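Local coordinates for RabGAP/TBC protein (Chlamydomonas reinhardtii, PDB 4P17), which probably acts as a GTPase-activating protein for a Rab GTPase in the flagellum through its all-helical TBC domain, at residues G130-A133 and L134-L138; T71-N74 and W75-E79; S240-S243 and E244-M247. All coordinates share one frame; numbering follows the deposited sequence. Where two conformers were deposited one is given.

Contact 1 of 3, residues G130-A133 and L134-L138; sequences GRAA and LCRVL
In the first turns of helix 128-144 of the TBC domain, Arg136 curls back along the helix over Ala132 and Ala133. Four successive i to i+4 hydrogen bonds hold the backbone, from Leu134 N to Gly130 O through Val137 N to Ala133 O, the last 3.1 Å long. The side-chain contact rests on one arginine. Its chain already runs toward the N-terminal end of the helix from CB on, and the bend at chi3 (-60°) folds the guanidinium down onto Ala132 and Ala133. One face of the group then lies over Ala132 O and Ala133 CA, with Arg136 NH2 3.5 Å from Ala133 CA. At the other nitrogen, NH1 of Arg136 comes within 3.7 Å of Ala132 CB. NH2 also forms a salt bridge to Glu169, at the start of helix 169-183, and this probably fixes the rotation of the flat group. NH2 of Arg131 is hydrogen-bonded to Thr118 O and Phe119 O. Tyr95 and Val99 of helix 94-102 pack on Arg136, while Leu134, Val137 and Leu138 meet Asn155, Val158 and Met154 of helix 153-164, so helix 128-144 packs on helices 94-102, 153-164 and 169-183.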
loop_
_atom_site.group_PDB
_atom_site.type_symbol
_atom_site.label_atom_id
_atom_site.label_comp_id
_atom_site.label_asym_id
_atom_site.label_seq_id
_atom_site.Cartn_x
_atom_site.Cartn_y
_atom_site.Cartn_z
ATOM N N GLY A 130 -17.540 1.827 -10.226
ATOM C CA GLY A 130 -16.202 1.642 -9.667
ATOM C C GLY A 130 -15.109 1.482 -10.723
ATOM O O GLY A 130 -14.018 2.055 -10.613
ATOM N N ARG A 131 -15.382 0.682 -11.742
ATOM C CA ARG A 131 -14.492 0.573 -12.891
ATOM C C ARG A 131 -14.296 1.942 -13.561
ATOM O O ARG A 131 -13.186 2.315 -13.935
ATOM C CB ARG A 131 -15.048 -0.430 -13.898
ATOM C CG ARG A 131 -15.178 -1.839 -13.374
ATOM C CD ARG A 131 -13.828 -2.457 -13.051
ATOM N NE ARG A 131 -13.988 -3.835 -12.602
ATOM C CZ ARG A 131 -13.147 -4.478 -11.809
ATOM N NH1 ARG A 131 -12.044 -3.888 -11.369
ATOM N NH2 ARG A 131 -13.428 -5.727 -11.470
ATOM N N ALA A 132 -15.377 2.709 -13.685
ATOM C CA ALA A 132 -15.284 3.988 -14.417
ATOM C C ALA A 132 -14.492 4.988 -13.622
ATOM O O ALA A 132 -13.660 5.701 -14.166
ATOM C CB ALA A 132 -16.641 4.535 -14.747
ATOM N N ALA A 133 -14.718 5.002 -12.317
ATOM C CA ALA A 133 -13.973 5.879 -11.419
ATOM C C ALA A 133 -12.492 5.583 -11.436
ATOM O O ALA A 133 -11.664 6.472 -11.558
ATOM C CB ALA A 133 -14.515 5.739 -10.002
ATOM N N LEU A 134 -12.159 4.304 -11.372
ATOM C CA LEU A 134 -10.772 3.895 -11.342
ATOM C C LEU A 134 -10.108 4.256 -12.664
ATOM O O LEU A 134 -8.969 4.723 -12.721
ATOM C CB LEU A 134 -10.714 2.406 -11.046
ATOM C CG LEU A 134 -9.342 1.753 -10.924
ATOM C CD1 LEU A 134 -9.297 0.847 -9.713
ATOM C CD2 LEU A 134 -9.097 0.984 -12.160
ATOM N N CYS A 135 -10.845 4.081 -13.741
ATOM C CA CYS A 135 -10.308 4.396 -15.058
ATOM C C CYS A 135 -10.089 5.903 -15.192
ATOM O O CYS A 135 -9.069 6.338 -15.724
ATOM C CB CYS A 135 -11.233 3.881 -16.161
ATOM S SG CYS A 135 -11.145 2.092 -16.401
ATOM N N ARG A 136 -11.033 6.695 -14.702
ATOM C CA ARG A 136 -10.899 8.147 -14.769
ATOM C C ARG A 136 -9.629 8.618 -14.074
ATOM O O ARG A 136 -8.842 9.363 -14.634
ATOM C CB ARG A 136 -12.122 8.827 -14.155
ATOM C CG ARG A 136 -13.280 8.944 -15.125
ATOM C CD ARG A 136 -14.365 9.909 -14.617
ATOM N NE ARG A 136 -14.917 9.482 -13.343
ATOM C CZ ARG A 136 -15.961 8.671 -13.214
ATOM N NH1 ARG A 136 -16.582 8.180 -14.278
ATOM N NH2 ARG A 136 -16.390 8.340 -12.011
ATOM N N VAL A 137 -9.379 8.109 -12.874
ATOM C CA VAL A 137 -8.191 8.549 -12.142
ATOM C C VAL A 137 -6.922 8.186 -12.892
ATOM O O VAL A 137 -5.987 8.999 -13.007
ATOM C CB VAL A 137 -8.165 7.929 -10.751
ATOM C CG1 VAL A 137 -6.825 8.209 -10.036
ATOM C CG2 VAL A 137 -9.324 8.459 -9.957
ATOM N N LEU A 138 -6.880 6.963 -13.417
ATOM C CA LEU A 138 -5.656 6.481 -14.025
ATOM C C LEU A 138 -5.450 7.153 -15.352
ATOM O O LEU A 138 -4.347 7.553 -15.671
ATOM C CB LEU A 138 -5.668 4.983 -14.205
ATOM C CG LEU A 138 -5.525 4.183 -12.903
ATOM C CD1 LEU A 138 -6.047 2.757 -13.052
ATOM C CD2 LEU A 138 -4.083 4.128 -12.497
#

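Contact 2 of 3, residues T71-N74 and W75-E79; sequences TLRN and WVWME
Val76 N, Trp77 N and Met78 N bond in turn to Leu72 O, Arg73 O and Asn74 O, an i to i+4 ladder whose first rung is nearly straight at 176°. This is the N-terminal turn of helix 73-80 in the TBC domain, with Leu72 at the N-cap position. Trp75 N, one residue earlier, is taken up by a water that donates in turn to Thr71 O.

The central pair is Arg73 and Trp77. Arg73 CB sits over the face of the indole, 4.0 Å from the centroid of the five-membered ring of Trp77, a CH-pi contact. From there the arginine chain runs extended along the ring system, bringing Arg73 CD to 3.5 Å from Trp77 CZ2. The guanidinium is inclined 39° to the indole plane. Asp251 of helix 243-256 holds the polar ends of both: OD2 forms a salt bridge with Arg73 NH2, and OD1 accepts from Trp77 NE1. A leucine in place of Trp77 would probably leave Asp251 without its indole donor and the arginine chain without the flat surface it lies on.

On another side of the helix, Leu72 and Trp75 run side by side, both methyls of the leucine reaching CE3 of the ring. Ile48 of helix 27-50 touches both. Asn74 has CG anti to its own N (chi1 -169°), which brings OD1 to Met78. There the methionine CG meets two oxygens of Asn74, the backbone O and OD1, each 3.1 Å away.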
loop_
_atom_site.group_PDB
_atom_site.type_symbol
_atom_site.label_atom_id
_atom_site.label_comp_id
_atom_site.label_asym_id
_atom_site.label_seq_id
_atom_site.Cartn_x
_atom_site.Cartn_y
_atom_site.Cartn_z
ATOM N N THR A 71 -11.275 6.035 9.295
ATOM C CA THR A 71 -12.120 7.142 8.866
ATOM C C THR A 71 -11.297 8.412 8.691
ATOM O O THR A 71 -11.757 9.357 8.018
ATOM C CB THR A 71 -13.313 7.355 9.853
ATOM O OG1 THR A 71 -14.272 8.273 9.300
ATOM C CG2 THR A 71 -12.883 7.876 11.197
ATOM N N LEU A 72 -10.119 8.472 9.321
ATOM C CA LEU A 72 -9.216 9.605 9.152
ATOM C C LEU A 72 -8.161 9.433 8.095
ATOM O O LEU A 72 -7.269 10.265 8.008
ATOM C CB LEU A 72 -8.494 9.922 10.475
ATOM C CG LEU A 72 -9.402 10.396 11.613
ATOM C CD1 LEU A 72 -8.564 10.792 12.824
ATOM C CD2 LEU A 72 -10.245 11.600 11.158
ATOM N N ARG A 73 -8.190 8.362 7.304
ATOM C CA ARG A 73 -7.037 8.185 6.455
ATOM C C ARG A 73 -7.050 9.277 5.376
ATOM O O ARG A 73 -6.012 9.761 5.011
ATOM C CB ARG A 73 -6.979 6.792 5.888
ATOM C CG ARG A 73 -6.493 5.838 6.902
ATOM C CD ARG A 73 -6.475 4.391 6.408
ATOM N NE ARG A 73 -5.589 3.611 7.252
ATOM C CZ ARG A 73 -5.878 2.468 7.842
ATOM N NH1 ARG A 73 -7.045 1.831 7.638
ATOM N NH2 ARG A 73 -4.960 1.908 8.611
ATOM N N ASN A 74 -8.222 9.689 4.904
ATOM C CA ASN A 74 -8.260 10.762 3.905
ATOM C C ASN A 74 -7.593 11.992 4.523
ATOM O O ASN A 74 -6.685 12.534 3.946
ATOM C CB ASN A 74 -9.707 11.033 3.453
ATOM C CG ASN A 74 -9.790 11.938 2.223
ATOM O OD1 ASN A 74 -8.932 12.758 1.998
ATOM N ND2 ASN A 74 -10.850 11.793 1.444
ATOM N N TRP A 75 -8.009 12.369 5.725
ATOM C CA TRP A 75 -7.464 13.546 6.415
ATOM C C TRP A 75 -5.933 13.475 6.569
ATOM O O TRP A 75 -5.186 14.394 6.189
ATOM C CB TRP A 75 -8.135 13.696 7.798
ATOM C CG TRP A 75 -7.703 14.904 8.558
ATOM C CD1 TRP A 75 -7.767 16.199 8.144
ATOM C CD2 TRP A 75 -7.149 14.935 9.889
ATOM N NE1 TRP A 75 -7.287 17.039 9.131
ATOM C CE2 TRP A 75 -6.899 16.284 10.206
ATOM C CE3 TRP A 75 -6.854 13.961 10.831
ATOM C CZ2 TRP A 75 -6.364 16.669 11.433
ATOM C CZ3 TRP A 75 -6.311 14.338 12.030
ATOM C CH2 TRP A 75 -6.079 15.676 12.329
ATOM N N VAL A 76 -5.463 12.382 7.152
ATOM C CA VAL A 76 -4.042 12.243 7.441
ATOM C C VAL A 76 -3.199 11.976 6.197
ATOM O O VAL A 76 -2.151 12.566 6.033
ATOM C CB VAL A 76 -3.807 11.100 8.443
ATOM C CG1 VAL A 76 -2.333 10.938 8.749
ATOM C CG2 VAL A 76 -4.595 11.346 9.725
ATOM N N TRP A 77 -3.614 11.032 5.356
ATOM C CA TRP A 77 -2.816 10.720 4.184
ATOM C C TRP A 77 -2.622 11.906 3.273
ATOM O O TRP A 77 -1.552 12.104 2.738
ATOM C CB TRP A 77 -3.451 9.633 3.364
ATOM C CG TRP A 77 -3.368 8.288 3.949
ATOM C CD1 TRP A 77 -2.793 7.931 5.147
ATOM C CD2 TRP A 77 -3.883 7.084 3.373
ATOM N NE1 TRP A 77 -2.942 6.572 5.350
ATOM C CE2 TRP A 77 -3.618 6.041 4.278
ATOM C CE3 TRP A 77 -4.588 6.797 2.206
ATOM C CZ2 TRP A 77 -3.987 4.722 4.017
ATOM C CZ3 TRP A 77 -4.960 5.493 1.954
ATOM C CH2 TRP A 77 -4.652 4.464 2.853
ATOM N N MET A 78 -3.701 12.635 3.040
ATOM C CA MET A 78 -3.658 13.729 2.071
ATOM C C MET A 78 -2.727 14.837 2.560
ATOM O O MET A 78 -2.063 15.492 1.763
ATOM C CB MET A 78 -5.039 14.276 1.801
ATOM C CG MET A 78 -5.986 13.316 1.056
ATOM S SD MET A 78 -5.470 12.802 -0.595
ATOM C CE MET A 78 -5.624 14.344 -1.503
ATOM N N GLU A 79 -2.648 15.014 3.870
ATOM C CA GLU A 79 -1.710 15.991 4.439
ATOM C C GLU A 79 -0.260 15.469 4.535
ATOM O O GLU A 79 0.669 16.077 3.996
ATOM C CB GLU A 79 -2.191 16.418 5.832
ATOM C CG GLU A 79 -1.285 17.436 6.535
ATOM C CD GLU A 79 -1.227 18.764 5.815
ATOM O OE1 GLU A 79 -2.078 19.005 4.928
ATOM O OE2 GLU A 79 -0.322 19.564 6.126
HETATM O O HOH W 1 -10.764 11.441 6.864
#

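Contact 3 of 3, residues S240-S243 and E244-M247; sequences SLPS and ETVM
Leu241 and Thr245 cross at about a right angle where the loop after helix 226-234 enters helix 243-256 of the TBC domain, with Pro242 at the N-cap position. Leu241 CD1 meets Thr245 CG2 at 4.0 Å, while CB of the same leucine rests on Val246 CG2. That methyl lies beside the backbone N of Val246, where it also comes 3.4 Å from Leu241 O. Both partners thus hold the leucine against the first turn, and Leu302 of helix 299-306 packs on it as well. The threonine hydroxyl bonds Met296 O.

Pro242 O receives Val246 N nearly straight (165°) and Thr245 N weakly. Ser243 and Glu244, the first two residues after the cap, turn to the N-terminal region of the chain. Ser243 holds OG between its N and its carbonyl carbon (chi1 79°) and bonds Asp14. Glu244, extended beyond CG, sets OE2 against Arg30 in a salt bridge and against Leu15 N, so two donors meet one carboxylate oxygen. With CG beside its backbone N (chi1 -50°), Met247 brings CG to 3.0 Å from Ser243 O, the oxygen that also accepts Met247 N.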
loop_
_atom_site.group_PDB
_atom_site.type_symbol
_atom_site.label_atom_id
_atom_site.label_comp_id
_atom_site.label_asym_id
_atom_site.label_seq_id
_atom_site.Cartn_x
_atom_site.Cartn_y
_atom_site.Cartn_z
ATOM N N SER A 240 -1.187 -8.383 -2.433
ATOM C CA SER A 240 -0.485 -9.388 -1.663
ATOM C C SER A 240 -1.054 -9.594 -0.278
ATOM O O SER A 240 -1.097 -10.723 0.204
ATOM C CB SER A 240 0.982 -9.004 -1.576
ATOM O OG SER A 240 1.576 -9.150 -2.850
ATOM N N LEU A 241 -1.508 -8.504 0.350
ATOM C CA LEU A 241 -1.941 -8.545 1.740
ATOM C C LEU A 241 -3.416 -8.183 1.877
ATOM O O LEU A 241 -3.974 -7.543 0.980
ATOM C CB LEU A 241 -1.109 -7.601 2.608
ATOM C CG LEU A 241 0.418 -7.601 2.534
ATOM C CD1 LEU A 241 0.988 -6.589 3.528
ATOM C CD2 LEU A 241 1.032 -8.998 2.772
ATOM N N PRO A 242 -4.060 -8.619 2.974
ATOM C CA PRO A 242 -5.420 -8.164 3.250
ATOM C C PRO A 242 -5.482 -6.655 3.285
ATOM O O PRO A 242 -4.544 -6.027 3.723
ATOM C CB PRO A 242 -5.721 -8.739 4.624
ATOM C CG PRO A 242 -4.894 -9.979 4.672
ATOM C CD PRO A 242 -3.614 -9.602 3.978
ATOM N N SER A 243 -6.578 -6.087 2.826
ATOM C CA SER A 243 -6.626 -4.644 2.624
ATOM C C SER A 243 -6.362 -3.804 3.890
ATOM O O SER A 243 -5.724 -2.755 3.814
ATOM C CB SER A 243 -7.991 -4.260 2.021
ATOM O OG SER A 243 -8.974 -4.219 3.026
ATOM N N GLU A 244 -6.809 -4.251 5.056
ATOM C CA GLU A 244 -6.610 -3.428 6.250
ATOM C C GLU A 244 -5.138 -3.494 6.670
ATOM O O GLU A 244 -4.603 -2.552 7.268
ATOM C CB GLU A 244 -7.523 -3.872 7.386
ATOM C CG GLU A 244 -8.962 -3.746 7.045
ATOM C CD GLU A 244 -9.860 -4.121 8.165
ATOM O OE1 GLU A 244 -9.747 -3.503 9.242
ATOM O OE2 GLU A 244 -10.665 -5.061 7.970
ATOM N N THR A 245 -4.473 -4.589 6.308
ATOM C CA THR A 245 -3.053 -4.720 6.628
ATOM C C THR A 245 -2.273 -3.805 5.684
ATOM O O THR A 245 -1.341 -3.104 6.106
ATOM C CB THR A 245 -2.618 -6.152 6.505
ATOM O OG1 THR A 245 -3.407 -6.911 7.420
ATOM C CG2 THR A 245 -1.191 -6.327 6.839
ATOM N N VAL A 246 -2.667 -3.812 4.411
ATOM C CA VAL A 246 -2.043 -2.931 3.425
ATOM C C VAL A 246 -2.098 -1.478 3.905
ATOM O O VAL A 246 -1.086 -0.765 3.845
ATOM C CB VAL A 246 -2.726 -3.015 2.040
ATOM C CG1 VAL A 246 -2.096 -2.017 1.060
ATOM C CG2 VAL A 246 -2.650 -4.403 1.446
ATOM N N MET A 247 -3.258 -1.039 4.388
ATOM C CA MET A 247 -3.429 0.383 4.724
ATOM C C MET A 247 -2.526 0.794 5.871
ATOM O O MET A 247 -2.108 1.949 5.954
ATOM C CB MET A 247 -4.877 0.715 5.103
ATOM C CG MET A 247 -5.900 0.229 4.155
ATOM S SD MET A 247 -5.743 0.993 2.566
ATOM C CE MET A 247 -7.224 0.268 1.817
#

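How the contacts relate
All three are local: contact 1 lies inside a helix, contacts 2 and 3 at helix starts. Contact 3 is buried, its centre about 7 Å from the centre of the chain; contacts 2 and 1 are partly buried, their centres about 14 and 18 Å from it. Contacts 2 and 3 meet, joining helices 73-80 and 243-256: Met247 CB lies 3.4 Å from Arg73 CZ, Met247 SD 3.7 Å from Trp77 CH2. Contact 1 touches neither, but all three reach helix 153-164 or 169-183. Chemistry follows place: aliphatic packing plus buried polar ties to the N-terminal region in contact 3, an arginine along an indole in contact 2, one over the preceding turn of its helix in contact 1.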